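Serine hydrolase CCSP0084 (Cycloclasticus sp. P1, PDB 4I3F) is an alpha/beta-hydrolase-fold serine hydrolase of the meta-cleavage product (MCP) hydrolase type, probably cleaving carbon-carbon bonds in ring-opened products of aromatic degradation and acting as an esterase. Local coordinates at residues P92-V104 / E215-F229. Numbering follows the deposited sequence.
Sequences PPNGTSHWIDIWV and EAMFSGGTKKGIDAF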
loop_
_atom_site.group_PDB
_atom_site.type_symbol
_atom_site.label_atom_id
_atom_site.label_comp_id
_atom_site.label_asym_id
_atom_site.label_seq_id
_atom_site.Cartn_x
_atom_site.Cartn_y
_atom_site.Cartn_z
ATOM N N PRO A 92 4.262 -20.010 -0.326
ATOM C CA PRO A 92 3.096 -19.160 -0.067
ATOM C C PRO A 92 2.018 -19.917 0.683
ATOM O O PRO A 92 1.633 -21.006 0.266
ATOM C CB PRO A 92 2.601 -18.798 -1.473
ATOM C CG PRO A 92 3.125 -19.884 -2.365
ATOM C CD PRO A 92 4.448 -20.291 -1.762
ATOM N N PRO A 93 1.544 -19.359 1.800
ATOM C CA PRO A 93 0.453 -20.014 2.525
ATOM C C PRO A 93 -0.883 -19.553 1.963
ATOM O O PRO A 93 -0.903 -18.708 1.068
ATOM C CB PRO A 93 0.619 -19.456 3.935
ATOM C CG PRO A 93 1.063 -18.032 3.693
ATOM C CD PRO A 93 1.992 -18.123 2.470
ATOM N N ASN A 94 -1.980 -20.107 2.471
ATOM C CA ASN A 94 -3.292 -19.552 2.177
ATOM C C ASN A 94 -3.886 -18.889 3.410
ATOM O O ASN A 94 -3.588 -19.280 4.541
ATOM C CB ASN A 94 -4.236 -20.623 1.619
ATOM C CG ASN A 94 -3.966 -20.930 0.150
ATOM O OD1 ASN A 94 -3.014 -21.630 -0.184
ATOM N ND2 ASN A 94 -4.808 -20.405 -0.729
ATOM N N GLY A 95 -4.713 -17.871 3.195
ATOM C CA GLY A 95 -5.355 -17.173 4.295
ATOM C C GLY A 95 -4.731 -15.812 4.506
ATOM O O GLY A 95 -3.505 -15.688 4.588
ATOM N N THR A 96 -5.566 -14.786 4.604
ATOM C CA THR A 96 -5.057 -13.428 4.695
ATOM C C THR A 96 -4.280 -13.198 5.987
ATOM O O THR A 96 -3.248 -12.529 5.964
ATOM C CB THR A 96 -6.176 -12.393 4.521
ATOM O OG1 THR A 96 -6.926 -12.727 3.348
ATOM C CG2 THR A 96 -5.594 -10.998 4.350
ATOM N N SER A 97 -4.737 -13.774 7.099
ATOM C CA SER A 97 -4.046 -13.511 8.366
ATOM C C SER A 97 -2.577 -13.955 8.305
ATOM O O SER A 97 -1.689 -13.291 8.848
ATOM C CB SER A 97 -4.770 -14.156 9.550
ATOM O OG SER A 97 -4.648 -15.558 9.536
ATOM N N HIS A 98 -2.325 -15.062 7.615
ATOM C CA HIS A 98 -0.970 -15.580 7.477
ATOM C C HIS A 98 -0.109 -14.740 6.555
ATOM O O HIS A 98 1.106 -14.651 6.745
ATOM C CB HIS A 98 -1.034 -17.030 7.018
ATOM C CG HIS A 98 -1.961 -17.847 7.852
ATOM N ND1 HIS A 98 -1.761 -18.027 9.202
ATOM C CD2 HIS A 98 -3.121 -18.476 7.551
ATOM C CE1 HIS A 98 -2.745 -18.759 9.694
ATOM N NE2 HIS A 98 -3.584 -19.045 8.714
ATOM N N TRP A 99 -0.732 -14.107 5.566
ATOM C CA TRP A 99 0.013 -13.211 4.695
ATOM C C TRP A 99 0.362 -11.927 5.436
ATOM O O TRP A 99 1.455 -11.394 5.267
ATOM C CB TRP A 99 -0.748 -12.940 3.396
ATOM C CG TRP A 99 -0.554 -14.029 2.404
ATOM C CD1 TRP A 99 -1.353 -15.118 2.213
ATOM C CD2 TRP A 99 0.538 -14.166 1.484
ATOM N NE1 TRP A 99 -0.833 -15.917 1.226
ATOM C CE2 TRP A 99 0.324 -15.348 0.755
ATOM C CE3 TRP A 99 1.665 -13.388 1.193
ATOM C CZ2 TRP A 99 1.196 -15.783 -0.248
ATOM C CZ3 TRP A 99 2.539 -13.826 0.204
ATOM C CH2 TRP A 99 2.296 -15.009 -0.508
ATOM N N ILE A 100 -0.543 -11.447 6.283
ATOM C CA ILE A 100 -0.235 -10.275 7.098
ATOM C C ILE A 100 0.999 -10.532 7.977
ATOM O O ILE A 100 1.873 -9.668 8.089
ATOM C CB ILE A 100 -1.441 -9.827 7.959
ATOM C CG1 ILE A 100 -2.529 -9.237 7.065
ATOM C CG2 ILE A 100 -1.012 -8.786 8.990
ATOM C CD1 ILE A 100 -3.928 -9.233 7.695
ATOM N N ASP A 101 1.087 -11.720 8.573
ATOM C CA ASP A 101 2.260 -12.096 9.365
ATOM C C ASP A 101 3.535 -12.008 8.523
ATOM O O ASP A 101 4.542 -11.438 8.952
ATOM C CB ASP A 101 2.098 -13.508 9.934
ATOM C CG ASP A 101 1.040 -13.591 11.029
ATOM O OD1 ASP A 101 0.688 -12.542 11.611
ATOM O OD2 ASP A 101 0.571 -14.717 11.310
ATOM N N ILE A 102 3.471 -12.560 7.315
ATOM C CA ILE A 102 4.575 -12.493 6.355
ATOM C C ILE A 102 4.925 -11.054 5.944
ATOM O O ILE A 102 6.110 -10.696 5.868
ATOM C CB ILE A 102 4.258 -13.334 5.091
ATOM C CG1 ILE A 102 4.454 -14.819 5.371
ATOM C CG2 ILE A 102 5.125 -12.897 3.917
ATOM C CD1 ILE A 102 3.872 -15.745 4.301
ATOM N N TRP A 103 3.908 -10.245 5.663
ATOM C CA TRP A 103 4.118 -8.861 5.216
ATOM C C TRP A 103 4.769 -8.004 6.303
ATOM O O TRP A 103 5.658 -7.189 6.015
ATOM C CB TRP A 103 2.796 -8.253 4.747
ATOM C CG TRP A 103 2.271 -8.898 3.480
ATOM C CD1 TRP A 103 3.017 -9.448 2.477
ATOM C CD2 TRP A 103 0.894 -9.077 3.102
ATOM N NE1 TRP A 103 2.193 -9.936 1.488
ATOM C CE2 TRP A 103 0.887 -9.728 1.849
ATOM C CE3 TRP A 103 -0.330 -8.749 3.700
ATOM C CZ2 TRP A 103 -0.299 -10.055 1.180
ATOM C CZ3 TRP A 103 -1.506 -9.077 3.035
ATOM C CH2 TRP A 103 -1.483 -9.729 1.794
ATOM N N VAL A 104 4.335 -8.195 7.548
ATOM C CA VAL A 104 4.933 -7.494 8.682
ATOM C C VAL A 104 6.401 -7.903 8.834
ATOM O O VAL A 104 7.283 -7.043 8.863
ATOM C CB VAL A 104 4.127 -7.728 9.988
ATOM C CG1 VAL A 104 4.888 -7.222 11.218
ATOM C CG2 VAL A 104 2.758 -7.041 9.888
ATOM N N GLU A 215 -3.940 -15.245 -5.521
ATOM C CA GLU A 215 -5.084 -16.097 -5.210
ATOM C C GLU A 215 -4.997 -16.640 -3.785
ATOM O O GLU A 215 -6.011 -16.805 -3.107
ATOM C CB GLU A 215 -5.180 -17.258 -6.207
ATOM C CG GLU A 215 -5.518 -16.828 -7.631
ATOM C CD GLU A 215 -5.552 -18.002 -8.604
ATOM O OE1 GLU A 215 -6.431 -18.013 -9.486
ATOM O OE2 GLU A 215 -4.695 -18.905 -8.496
ATOM N N ALA A 216 -3.777 -16.912 -3.336
ATOM C CA ALA A 216 -3.570 -17.487 -2.014
ATOM C C ALA A 216 -3.771 -16.466 -0.891
ATOM O O ALA A 216 -4.176 -16.833 0.217
ATOM C CB ALA A 216 -2.192 -18.126 -1.925
ATOM N N MET A 217 -3.487 -15.196 -1.180
ATOM C CA MET A 217 -3.617 -14.126 -0.192
ATOM C C MET A 217 -5.038 -13.911 0.274
ATOM O O MET A 217 -5.270 -13.562 1.435
ATOM C CB MET A 217 -3.181 -12.801 -0.788
ATOM C CG MET A 217 -1.745 -12.716 -1.106
ATOM S SD MET A 217 -1.459 -11.255 -2.103
ATOM C CE MET A 217 0.232 -11.628 -2.573
ATOM N N PHE A 218 -5.981 -14.060 -0.649
ATOM C CA PHE A 218 -7.367 -13.740 -0.361
ATOM C C PHE A 218 -8.255 -14.943 -0.626
ATOM O O PHE A 218 -9.414 -14.799 -1.016
ATOM C CB PHE A 218 -7.799 -12.507 -1.164
ATOM C CG PHE A 218 -6.863 -11.332 -1.000
ATOM C CD1 PHE A 218 -6.772 -10.678 0.220
ATOM C CD2 PHE A 218 -6.051 -10.917 -2.047
ATOM C CE1 PHE A 218 -5.902 -9.612 0.395
ATOM C CE2 PHE A 218 -5.182 -9.842 -1.889
ATOM C CZ PHE A 218 -5.107 -9.192 -0.664
ATOM N N SER A 219 -7.699 -16.126 -0.373
ATOM C CA SER A 219 -8.383 -17.396 -0.610
ATOM C C SER A 219 -9.629 -17.581 0.259
ATOM O O SER A 219 -10.520 -18.363 -0.076
ATOM C CB SER A 219 -7.424 -18.568 -0.385
ATOM O OG SER A 219 -6.927 -18.572 0.939
ATOM N N GLY A 220 -9.696 -16.859 1.372
ATOM C CA GLY A 220 -10.842 -16.955 2.257
ATOM C C GLY A 220 -11.999 -16.102 1.781
ATOM O O GLY A 220 -13.089 -16.146 2.354
ATOM N N GLY A 221 -11.761 -15.320 0.733
ATOM C CA GLY A 221 -12.781 -14.427 0.207
ATOM C C GLY A 221 -12.574 -13.003 0.680
ATOM O O GLY A 221 -11.735 -12.760 1.547
ATOM N N THR A 222 -13.341 -12.064 0.126
ATOM C CA THR A 222 -13.160 -10.644 0.444
ATOM C C THR A 222 -13.480 -10.313 1.903
ATOM O O THR A 222 -12.725 -9.592 2.554
ATOM C CB THR A 222 -13.953 -9.727 -0.525
ATOM O OG1 THR A 222 -13.472 -9.921 -1.864
ATOM C CG2 THR A 222 -13.771 -8.261 -0.163
ATOM N N LYS A 223 -14.585 -10.841 2.426
ATOM C CA LYS A 223 -14.959 -10.546 3.811
ATOM C C LYS A 223 -13.902 -11.027 4.810
ATOM O O LYS A 223 -13.498 -10.278 5.701
ATOM C CB LYS A 223 -16.334 -11.123 4.152
ATOM C CG LYS A 223 -16.690 -11.003 5.624
ATOM C CD LYS A 223 -18.152 -11.320 5.890
ATOM C CE LYS A 223 -18.390 -11.544 7.377
ATOM N NZ LYS A 223 -17.774 -10.473 8.217
ATOM N N LYS A 224 -13.440 -12.265 4.658
ATOM C CA LYS A 224 -12.403 -12.768 5.554
ATOM C C LYS A 224 -11.098 -11.978 5.421
ATOM O O LYS A 224 -10.365 -11.805 6.403
ATOM C CB LYS A 224 -12.159 -14.260 5.338
ATOM C CG LYS A 224 -13.232 -15.139 5.946
ATOM C CD LYS A 224 -12.646 -16.460 6.415
ATOM C CE LYS A 224 -13.558 -17.158 7.420
ATOM N NZ LYS A 224 -14.598 -17.993 6.758
ATOM N N GLY A 225 -10.817 -11.493 4.213
ATOM C CA GLY A 225 -9.641 -10.667 3.977
ATOM C C GLY A 225 -9.738 -9.324 4.688
ATOM O O GLY A 225 -8.791 -8.885 5.349
ATOM N N ILE A 226 -10.884 -8.662 4.548
ATOM C CA ILE A 226 -11.121 -7.399 5.248
ATOM C C ILE A 226 -11.016 -7.567 6.773
ATOM O O ILE A 226 -10.318 -6.794 7.455
ATOM C CB ILE A 226 -12.517 -6.847 4.900
ATOM C CG1 ILE A 226 -12.590 -6.465 3.420
ATOM C CG2 ILE A 226 -12.876 -5.639 5.779
ATOM C CD1 ILE A 226 -14.011 -6.273 2.910
ATOM N N ASP A 227 -11.717 -8.564 7.299
ATOM C CA ASP A 227 -11.761 -8.785 8.738
ATOM C C ASP A 227 -10.367 -9.089 9.308
ATOM O O ASP A 227 -10.035 -8.666 10.409
ATOM C CB ASP A 227 -12.754 -9.906 9.075
ATOM C CG ASP A 227 -14.154 -9.646 8.517
ATOM O OD1 ASP A 227 -14.406 -8.529 8.022
ATOM O OD2 ASP A 227 -15.010 -10.557 8.581
ATOM N N ALA A 228 -9.557 -9.804 8.536
ATOM C CA ALA A 228 -8.187 -10.147 8.931
ATOM C C ALA A 228 -7.292 -8.939 9.214
ATOM O O ALA A 228 -6.358 -9.039 10.016
ATOM C CB ALA A 228 -7.545 -11.047 7.888
ATOM N N PHE A 229 -7.562 -7.810 8.562
ATOM C CA PHE A 229 -6.757 -6.599 8.745
ATOM C C PHE A 229 -7.176 -5.752 9.951
ATOM O O PHE A 229 -6.444 -4.858 10.368
ATOM C CB PHE A 229 -6.827 -5.722 7.495
ATOM C CG PHE A 229 -5.889 -6.139 6.401
ATOM C CD1 PHE A 229 -6.362 -6.827 5.295
ATOM C CD2 PHE A 229 -4.533 -5.819 6.467
ATOM C CE1 PHE A 229 -5.509 -7.197 4.278
ATOM C CE2 PHE A 229 -3.667 -6.198 5.450
ATOM C CZ PHE A 229 -4.163 -6.881 4.355
HETATM O O HOH W 1 -9.273 -13.997 2.424
#
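Helix 96-104 and helix 222-229 run at 42° to each other, with axes 9.1 Å apart at closest approach. The N-terminal end of the first also meets the last turn of helix 208-217. There G95 N, at the N-cap position, donates to A216 O (3.2 Å). It also makes a weak hydrogen bond to S219 OG.

T96 acts as a knob among M217, G225, A228 and F229. Its chi1 of -50° sets OG1 beside the backbone N, where it reaches M217 O and donates to it at 2.7 Å, in the carbonyl plane. T96 OG1 also accepts from a water that donates to G221 O, tying the helix start to the F218-G221 type I turn. T96 CG2 points to F229 CE1.

In this alpha/beta hydrolase fold, helix 96-113 leads into strand 119-124 of the central sheet. The contact joins that helix to the helices between strands 142-148 and 243-248, where such hydrolases carry their lid.

M217 CG sits over one face of W99, 3.8 Å from the centroid of the five-membered ring, a CH-pi contact. P93 CD lies over the opposite face, toward its rim, and W99 NE1 donates to P93 O. With an alanine at W99, P93 O would probably lose this donor and M217 CG the ring it rests on. The extended M217 chain carries SD to the edge of the W103 ring, in its plane, 3.7 Å from CZ2, a Met-aromatic contact. W103 NE1 is hydrogen-bonded to A82 O, outside the two segments. W103 CZ3 meets F229 CZ, the two side chains crossing at about a right angle. I100 CD1 lies over the F229 face, 3.7 Å from the ring centroid.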